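PDB 6M6T: 4-alpha-glucanotransferase from Streptococcus agalactiae, which is an amylomaltase, or disproportionating enzyme, a glucanotransferase built on a TIM-barrel fold that holds glycan in its pockets. Local coordinates for residues A[33-38]-A[446-451]; A[70-75]-A[111-116]. All coordinates share one frame; numbering follows the deposited sequence.

Interaction 1 (A[33-38]-A[446-451]); sequences VDFLVE and TCMQDL
Phe35, Met448 and Leu451 meet where the TIM barrel closes on itself: helix 27-38 follows the first strand, 6-10, and helix 448-451 follows directly on the last, 443-447, which lies beside the first in the parallel sheet. The contact is small, 82 Å² over both sides, but all three touching residues are buried.

The interaction across the segments is entirely apolar. The Phe35 ring and the Met448 side chain arrive from opposite directions, and the methyl CE of Met448 reaches the ring's far end obliquely, with Phe35 CZ 3.9 Å from Met448 CE. Leu451, one helical turn on from Cys447, adds a looser touch, its CD2 lying 4.4 Å from Phe35 CZ. Further packing closes around this group: Leu487 of helix 481-493 touches both Phe35 and Leu451, while Val9 of the first strand touches Met448.

Backbone hydrogen bonds order each segment on its own and tie one of them to the first strand. Helix 27-38 keeps its regular turns, with Val37 N bonded to Val33 O at 3.0 Å. Cys447 occupies the N-cap of the short helix, and its carbonyl O accepts Leu451 N at 3.3 Å. The preceding Thr446 makes backbone hydrogen bonds with Gly8 and Leu10.

The Met448 chain leaves its helix with CG anti to the backbone N (chi1 177°), then bends at chi2 (65°) and chi3 (59°), and this folded chain brings CE to 3.6 Å from Phe35 CE2.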
ATOM      1  N   VAL A  33       3.446 -15.646  -8.428  1.00 47.14           N
ATOM      2  CA  VAL A  33       4.052 -15.246  -9.702  1.00 48.61           C
ATOM      3  C   VAL A  33       3.804 -16.320 -10.759  1.00 51.82           C
ATOM      4  O   VAL A  33       3.372 -16.022 -11.882  1.00 46.99           O
ATOM      5  CB  VAL A  33       5.559 -14.968  -9.527  1.00 50.48           C
ATOM      6  CG1 VAL A  33       6.119 -14.230 -10.732  1.00 45.35           C
ATOM      7  CG2 VAL A  33       5.817 -14.180  -8.269  1.00 49.31           C
ATOM      8  N   ASP A  34       4.108 -17.584 -10.411  1.00 55.03           N
ATOM      9  CA  ASP A  34       3.893 -18.713 -11.310  1.00 46.30           C
ATOM     10  C   ASP A  34       2.468 -18.702 -11.855  1.00 54.64           C
ATOM     11  O   ASP A  34       2.235 -18.955 -13.050  1.00 56.91           O
ATOM     12  CB  ASP A  34       4.172 -20.030 -10.568  1.00 53.48           C
ATOM     13  CG  ASP A  34       5.672 -20.390 -10.489  1.00 61.89           C
ATOM     14  OD1 ASP A  34       6.434 -20.031 -11.416  1.00 62.23           O
ATOM     15  OD2 ASP A  34       6.080 -21.052  -9.496  1.00 54.09           O
ATOM     16  N   PHE A  35       1.502 -18.382 -10.991  1.00 49.21           N
ATOM     17  CA  PHE A  35       0.107 -18.348 -11.406  1.00 49.11           C
ATOM     18  C   PHE A  35      -0.174 -17.160 -12.316  1.00 47.89           C
ATOM     19  O   PHE A  35      -1.036 -17.240 -13.200  1.00 46.35           O
ATOM     20  CB  PHE A  35      -0.798 -18.322 -10.173  1.00 45.98           C
ATOM     21  CG  PHE A  35      -2.009 -17.464 -10.333  1.00 50.10           C
ATOM     22  CD1 PHE A  35      -3.108 -17.924 -11.033  1.00 50.71           C
ATOM     23  CD2 PHE A  35      -2.054 -16.184  -9.789  1.00 51.27           C
ATOM     24  CE1 PHE A  35      -4.226 -17.121 -11.198  1.00 52.93           C
ATOM     25  CE2 PHE A  35      -3.184 -15.372  -9.952  1.00 45.83           C
ATOM     26  CZ  PHE A  35      -4.259 -15.835 -10.654  1.00 46.88           C
ATOM     27  N   LEU A  36       0.530 -16.048 -12.115  1.00 51.83           N
ATOM     28  CA  LEU A  36       0.305 -14.900 -12.988  1.00 51.29           C
ATOM     29  C   LEU A  36       0.814 -15.190 -14.394  1.00 47.71           C
ATOM     30  O   LEU A  36       0.180 -14.800 -15.382  1.00 44.67           O
ATOM     31  CB  LEU A  36       0.959 -13.642 -12.410  1.00 43.10           C
ATOM     32  CG  LEU A  36       0.324 -13.151 -11.108  1.00 44.42           C
ATOM     33  CD1 LEU A  36       0.876 -11.780 -10.619  1.00 35.73           C
ATOM     34  CD2 LEU A  36      -1.168 -13.108 -11.288  1.00 38.49           C
ATOM     35  N   VAL A  37       1.943 -15.894 -14.503  1.00 46.86           N
ATOM     36  CA  VAL A  37       2.438 -16.278 -15.831  1.00 55.38           C
ATOM     37  C   VAL A  37       1.639 -17.423 -16.445  1.00 53.24           C
ATOM     38  O   VAL A  37       1.656 -17.583 -17.675  1.00 52.93           O
ATOM     39  CB  VAL A  37       3.926 -16.684 -15.855  1.00 54.63           C
ATOM     40  CG1 VAL A  37       4.777 -15.685 -15.066  1.00 54.36           C
ATOM     41  CG2 VAL A  37       4.126 -18.127 -15.378  1.00 48.54           C
ATOM     42  N   GLU A  38       0.965 -18.239 -15.631  1.00 47.93           N
ATOM     43  CA  GLU A  38       0.052 -19.227 -16.197  1.00 49.60           C
ATOM     44  C   GLU A  38      -1.055 -18.557 -16.993  1.00 50.28           C
ATOM     45  O   GLU A  38      -1.391 -18.991 -18.102  1.00 57.48           O
ATOM     46  CB  GLU A  38      -0.579 -20.071 -15.101  1.00 53.06           C
ATOM     47  CG  GLU A  38       0.272 -21.117 -14.504  1.00 52.55           C
ATOM     48  CD  GLU A  38      -0.549 -21.923 -13.535  1.00 70.75           C
ATOM     49  OE1 GLU A  38      -0.328 -21.813 -12.300  1.00 72.40           O
ATOM     50  OE2 GLU A  38      -1.453 -22.643 -14.022  1.00 76.06           O
ATOM     51  N   THR A 446      -7.821  -7.112 -11.672  1.00 44.76           N
ATOM     52  CA  THR A 446      -8.856  -7.941 -11.081  1.00 43.25           C
ATOM     53  C   THR A 446      -8.542  -8.186  -9.614  1.00 41.94           C
ATOM     54  O   THR A 446      -7.415  -8.552  -9.266  1.00 34.24           O
ATOM     55  CB  THR A 446      -8.977  -9.254 -11.841  1.00 46.35           C
ATOM     56  OG1 THR A 446      -9.390  -8.964 -13.187  1.00 45.96           O
ATOM     57  CG2 THR A 446      -9.995 -10.175 -11.149  1.00 51.25           C
ATOM     58  N   CYS A 447      -9.532  -7.945  -8.763  1.00 45.02           N
ATOM     59  CA  CYS A 447      -9.372  -8.085  -7.324  1.00 43.25           C
ATOM     60  C   CYS A 447      -9.423  -9.562  -6.991  1.00 49.96           C
ATOM     61  O   CYS A 447     -10.463 -10.196  -7.194  1.00 55.57           O
ATOM     62  CB  CYS A 447     -10.489  -7.340  -6.598  1.00 45.94           C
ATOM     63  SG  CYS A 447     -10.093  -5.672  -5.993  1.00 77.63           S
ATOM     64  N   MET A 448      -8.320 -10.114  -6.476  1.00 41.65           N
ATOM     65  CA  MET A 448      -8.271 -11.554  -6.239  1.00 44.67           C
ATOM     66  C   MET A 448      -9.475 -12.061  -5.445  1.00 47.36           C
ATOM     67  O   MET A 448      -9.840 -13.237  -5.568  1.00 43.55           O
ATOM     68  CB  MET A 448      -6.959 -11.923  -5.531  1.00 49.41           C
ATOM     69  CG  MET A 448      -6.819 -13.400  -5.151  1.00 54.70           C
ATOM     70  SD  MET A 448      -6.736 -14.508  -6.574  1.00 62.17           S
ATOM     71  CE  MET A 448      -5.318 -13.870  -7.402  1.00 50.04           C
ATOM     72  N   GLN A 449     -10.120 -11.198  -4.657  1.00 49.57           N
ATOM     73  CA  GLN A 449     -11.358 -11.598  -3.991  1.00 48.16           C
ATOM     74  C   GLN A 449     -12.396 -12.046  -5.007  1.00 53.32           C
ATOM     75  O   GLN A 449     -12.930 -13.160  -4.921  1.00 57.89           O
ATOM     76  CB  GLN A 449     -11.914 -10.445  -3.156  1.00 53.06           C
ATOM     77  CG  GLN A 449     -11.328 -10.284  -1.771  1.00 44.34           C
ATOM     78  CD  GLN A 449     -10.075  -9.428  -1.784  1.00 46.31           C
ATOM     79  OE1 GLN A 449      -9.276  -9.460  -2.743  1.00 45.86           O
ATOM     80  NE2 GLN A 449      -9.900  -8.645  -0.727  1.00 39.27           N
ATOM     81  N   ASP A 450     -12.673 -11.185  -5.998  1.00 53.74           N
ATOM     82  CA  ASP A 450     -13.769 -11.415  -6.943  1.00 53.39           C
ATOM     83  C   ASP A 450     -13.463 -12.537  -7.924  1.00 48.29           C
ATOM     84  O   ASP A 450     -14.381 -13.230  -8.371  1.00 55.51           O
ATOM     85  CB  ASP A 450     -14.071 -10.121  -7.687  1.00 52.92           C
ATOM     86  CG  ASP A 450     -14.293  -8.956  -6.739  1.00 61.26           C
ATOM     87  OD1 ASP A 450     -14.994  -9.170  -5.717  1.00 56.91           O
ATOM     88  OD2 ASP A 450     -13.768  -7.840  -7.007  1.00 61.87           O
ATOM     89  N   LEU A 451     -12.195 -12.737  -8.267  1.00 46.93           N
ATOM     90  CA  LEU A 451     -11.821 -13.897  -9.066  1.00 50.99           C
ATOM     91  C   LEU A 451     -12.251 -15.206  -8.402  1.00 47.70           C
ATOM     92  O   LEU A 451     -12.680 -16.141  -9.085  1.00 45.24           O
ATOM     93  CB  LEU A 451     -10.322 -13.883  -9.316  1.00 46.59           C
ATOM     94  CG  LEU A 451      -9.891 -15.023 -10.203  1.00 43.88           C
ATOM     95  CD1 LEU A 451      -9.818 -14.538 -11.634  1.00 46.91           C
ATOM     96  CD2 LEU A 451      -8.559 -15.535  -9.717  1.00 48.86           C
TER

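Interaction 2 (A[70-75]-A[111-116]); sequences HLIDFD and PVLEKA
Val112 lays a methyl over the Phe74 ring, joining the start of helix 74-78 to helix 105-122 within the largely helical insertion between the second and third strands of the TIM barrel, 43-45 and 212-217. The contact buries 191 Å² in total, and the four residues that make it are all buried.

The aromatic part is a CH-pi interaction. CG1 of Val112 stands 3.5 Å from the centroid of the Phe74 ring and only 11° off its normal, so the methyl is centred over one face. Its distances to the ring atoms accordingly differ little, from 3.5 Å at Phe74 CZ to 4.0 Å between Val112 CG1 and Phe74 CG. With chi1 at -175°, CG1 extends opposite the backbone N, the branch that meets the ring. The Phe74 ring also meets an aromatic neighbour, Tyr88, edge-to-face.

Aliphatic contacts run through one methyl of Leu113. Its CD2 lies near the plane of the Phe74 ring, at the edge, 4.2 Å from CE1, and the same Leu113 CD2 packs 3.9 Å from Ile72 CG2.

Hydrogen bonds steady each side separately. Asp73 sits at the N-cap of helix 74-78, where its OD2 caps Leu76 N, while its OD1 bonds Thr24 OG1, a tie to a preceding part of the chain. In helix 105-122, kinked at Pro111, Ala116 N bonds Val112 O at 3.0 Å.

Helix 182-208, which leads into the third barrel strand, completes the surroundings: Phe194 touches Ile72 and Tyr187 touches Leu113, while Leu77 of helix 74-78 packs on both Ile72 and Ala116 of helix 105-122.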
ATOM      1  N   HIS A  70       6.564  -7.791   9.222  1.00 45.71           N
ATOM      2  CA  HIS A  70       5.715  -8.973   9.297  1.00 51.37           C
ATOM      3  C   HIS A  70       5.810  -9.834   8.046  1.00 49.03           C
ATOM      4  O   HIS A  70       5.446 -11.010   8.083  1.00 46.10           O
ATOM      5  CB  HIS A  70       4.262  -8.565   9.529  1.00 50.67           C
ATOM      6  CG  HIS A  70       4.015  -7.979  10.880  1.00 51.70           C
ATOM      7  ND1 HIS A  70       2.785  -7.492  11.265  1.00 55.89           N
ATOM      8  CD2 HIS A  70       4.841  -7.811  11.941  1.00 58.11           C
ATOM      9  CE1 HIS A  70       2.864  -7.044  12.507  1.00 66.42           C
ATOM     10  NE2 HIS A  70       4.101  -7.222  12.938  1.00 66.39           N
ATOM     11  N   LEU A  71       6.284  -9.279   6.942  1.00 53.14           N
ATOM     12  CA  LEU A  71       6.295  -9.989   5.679  1.00 45.97           C
ATOM     13  C   LEU A  71       7.570 -10.785   5.469  1.00 48.11           C
ATOM     14  O   LEU A  71       7.677 -11.486   4.458  1.00 56.76           O
ATOM     15  CB  LEU A  71       6.092  -9.008   4.516  1.00 41.28           C
ATOM     16  CG  LEU A  71       4.898  -8.070   4.664  1.00 40.93           C
ATOM     17  CD1 LEU A  71       4.584  -7.370   3.349  1.00 39.26           C
ATOM     18  CD2 LEU A  71       3.701  -8.843   5.163  1.00 46.65           C
ATOM     19  N   ILE A  72       8.530 -10.711   6.392  1.00 50.94           N
ATOM     20  CA  ILE A  72       9.729 -11.537   6.283  1.00 55.50           C
ATOM     21  C   ILE A  72       9.363 -13.007   6.463  1.00 57.43           C
ATOM     22  O   ILE A  72       8.530 -13.369   7.314  1.00 54.53           O
ATOM     23  CB  ILE A  72      10.786 -11.079   7.299  1.00 52.58           C
ATOM     24  CG1 ILE A  72      11.629  -9.974   6.667  1.00 46.52           C
ATOM     25  CG2 ILE A  72      11.665 -12.241   7.740  1.00 43.96           C
ATOM     26  CD1 ILE A  72      12.594  -9.370   7.619  1.00 45.77           C
ATOM     27  N   ASP A  73       9.951 -13.864   5.633  1.00 47.43           N
ATOM     28  CA  ASP A  73       9.591 -15.272   5.624  1.00 57.49           C
ATOM     29  C   ASP A  73      10.554 -16.056   6.497  1.00 56.35           C
ATOM     30  O   ASP A  73      11.774 -15.986   6.306  1.00 53.69           O
ATOM     31  CB  ASP A  73       9.592 -15.852   4.209  1.00 63.37           C
ATOM     32  CG  ASP A  73       9.111 -17.296   4.179  1.00 60.13           C
ATOM     33  OD1 ASP A  73       7.989 -17.572   4.675  1.00 60.06           O
ATOM     34  OD2 ASP A  73       9.867 -18.143   3.660  1.00 65.37           O
ATOM     35  N   PHE A  74       9.995 -16.814   7.438  1.00 51.06           N
ATOM     36  CA  PHE A  74      10.834 -17.651   8.276  1.00 60.09           C
ATOM     37  C   PHE A  74      11.482 -18.787   7.484  1.00 64.18           C
ATOM     38  O   PHE A  74      12.612 -19.178   7.794  1.00 59.07           O
ATOM     39  CB  PHE A  74      10.011 -18.196   9.440  1.00 67.44           C
ATOM     40  CG  PHE A  74       9.630 -17.152  10.443  1.00 64.72           C
ATOM     41  CD1 PHE A  74      10.292 -15.931  10.474  1.00 61.19           C
ATOM     42  CD2 PHE A  74       8.616 -17.386  11.352  1.00 66.27           C
ATOM     43  CE1 PHE A  74       9.951 -14.966  11.393  1.00 54.47           C
ATOM     44  CE2 PHE A  74       8.267 -16.418  12.275  1.00 69.84           C
ATOM     45  CZ  PHE A  74       8.939 -15.207  12.297  1.00 60.86           C
ATOM     46  N   ASP A  75      10.800 -19.316   6.461  1.00 62.48           N
ATOM     47  CA  ASP A  75      11.351 -20.447   5.714  1.00 58.53           C
ATOM     48  C   ASP A  75      12.574 -20.028   4.909  1.00 55.80           C
ATOM     49  O   ASP A  75      13.607 -20.710   4.923  1.00 61.52           O
ATOM     50  CB  ASP A  75      10.283 -21.052   4.799  1.00 63.57           C
ATOM     51  CG  ASP A  75       9.195 -21.799   5.568  1.00 70.25           C
ATOM     52  OD1 ASP A  75       9.528 -22.500   6.556  1.00 67.26           O
ATOM     53  OD2 ASP A  75       8.006 -21.682   5.179  1.00 66.73           O
ATOM     54  N   PRO A 111      10.807 -13.154  19.207  1.00 47.69           N
ATOM     55  CA  PRO A 111      11.864 -14.150  19.491  1.00 47.48           C
ATOM     56  C   PRO A 111      12.536 -14.711  18.244  1.00 50.60           C
ATOM     57  O   PRO A 111      13.769 -14.838  18.205  1.00 44.26           O
ATOM     58  CB  PRO A 111      11.107 -15.259  20.242  1.00 47.40           C
ATOM     59  CG  PRO A 111       9.629 -14.948  20.052  1.00 53.70           C
ATOM     60  CD  PRO A 111       9.585 -13.450  19.970  1.00 46.66           C
ATOM     61  N   VAL A 112      11.742 -15.027  17.214  1.00 49.54           N
ATOM     62  CA  VAL A 112      12.252 -15.663  15.998  1.00 52.65           C
ATOM     63  C   VAL A 112      13.162 -14.715  15.219  1.00 56.49           C
ATOM     64  O   VAL A 112      14.281 -15.080  14.810  1.00 50.03           O
ATOM     65  CB  VAL A 112      11.074 -16.128  15.125  1.00 57.11           C
ATOM     66  CG1 VAL A 112      11.587 -16.904  13.926  1.00 51.84           C
ATOM     67  CG2 VAL A 112      10.046 -16.902  15.957  1.00 47.86           C
ATOM     68  N   LEU A 113      12.667 -13.498  14.950  1.00 49.39           N
ATOM     69  CA  LEU A 113      13.475 -12.512  14.239  1.00 52.83           C
ATOM     70  C   LEU A 113      14.743 -12.180  15.025  1.00 50.53           C
ATOM     71  O   LEU A 113      15.824 -12.025  14.443  1.00 48.49           O
ATOM     72  CB  LEU A 113      12.645 -11.247  13.960  1.00 55.01           C
ATOM     73  CG  LEU A 113      11.510 -11.313  12.916  1.00 53.03           C
ATOM     74  CD1 LEU A 113      10.485 -10.200  13.103  1.00 47.48           C
ATOM     75  CD2 LEU A 113      12.051 -11.294  11.498  1.00 47.80           C
ATOM     76  N   GLU A 114      14.633 -12.072  16.350  1.00 46.06           N
ATOM     77  CA  GLU A 114      15.812 -11.788  17.156  1.00 47.53           C
ATOM     78  C   GLU A 114      16.832 -12.921  17.068  1.00 53.19           C
ATOM     79  O   GLU A 114      18.038 -12.666  16.958  1.00 54.18           O
ATOM     80  CB  GLU A 114      15.401 -11.529  18.604  1.00 52.77           C
ATOM     81  CG  GLU A 114      15.451 -10.056  19.004  1.00 58.41           C
ATOM     82  CD  GLU A 114      14.364  -9.674  20.000  1.00 59.19           C
ATOM     83  OE1 GLU A 114      13.977 -10.516  20.841  1.00 62.04           O
ATOM     84  OE2 GLU A 114      13.875  -8.531  19.917  1.00 59.37           O
ATOM     85  N   LYS A 115      16.370 -14.180  17.123  1.00 48.83           N
ATOM     86  CA  LYS A 115      17.275 -15.317  16.943  1.00 54.30           C
ATOM     87  C   LYS A 115      17.993 -15.234  15.590  1.00 51.28           C
ATOM     88  O   LYS A 115      19.222 -15.407  15.509  1.00 46.08           O
ATOM     89  CB  LYS A 115      16.481 -16.631  17.109  1.00 47.08           C
ATOM     90  CG  LYS A 115      17.290 -17.933  17.087  1.00 49.97           C
ATOM     91  CD  LYS A 115      17.983 -18.292  18.421  1.00 57.03           C
ATOM     92  CE  LYS A 115      17.042 -18.931  19.452  1.00 63.09           C
ATOM     93  NZ  LYS A 115      16.126 -19.963  18.880  1.00 58.19           N
ATOM     94  N   ALA A 116      17.250 -14.902  14.525  1.00 47.75           N
ATOM     95  CA  ALA A 116      17.860 -14.805  13.199  1.00 49.35           C
ATOM     96  C   ALA A 116      18.861 -13.654  13.105  1.00 51.38           C
ATOM     97  O   ALA A 116      19.902 -13.785  12.453  1.00 50.63           O
ATOM     98  CB  ALA A 116      16.781 -14.654  12.131  1.00 50.61           C
TER

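Both contacts are buried and apolar, and each centres on a phenylalanine, yet they belong to different parts of the fold. Interaction 1 joins elements of the barrel itself, following its first and last strands, and links residues more than 400 positions apart. Interaction 2 spans a much shorter separation, 36 residues at its closest ends, and lies within the helical insertion, using a different pair of helices. It buries more than twice the area and adds a centred CH-pi contact, whereas in interaction 1 Met448 and Leu451 approach their ring obliquely. Their centres are 27 Å apart and they do not touch, but helix 182-208 reaches both neighbourhoods: it packs on Val33 beside interaction 1 and on Ile72 and Leu113 in interaction 2.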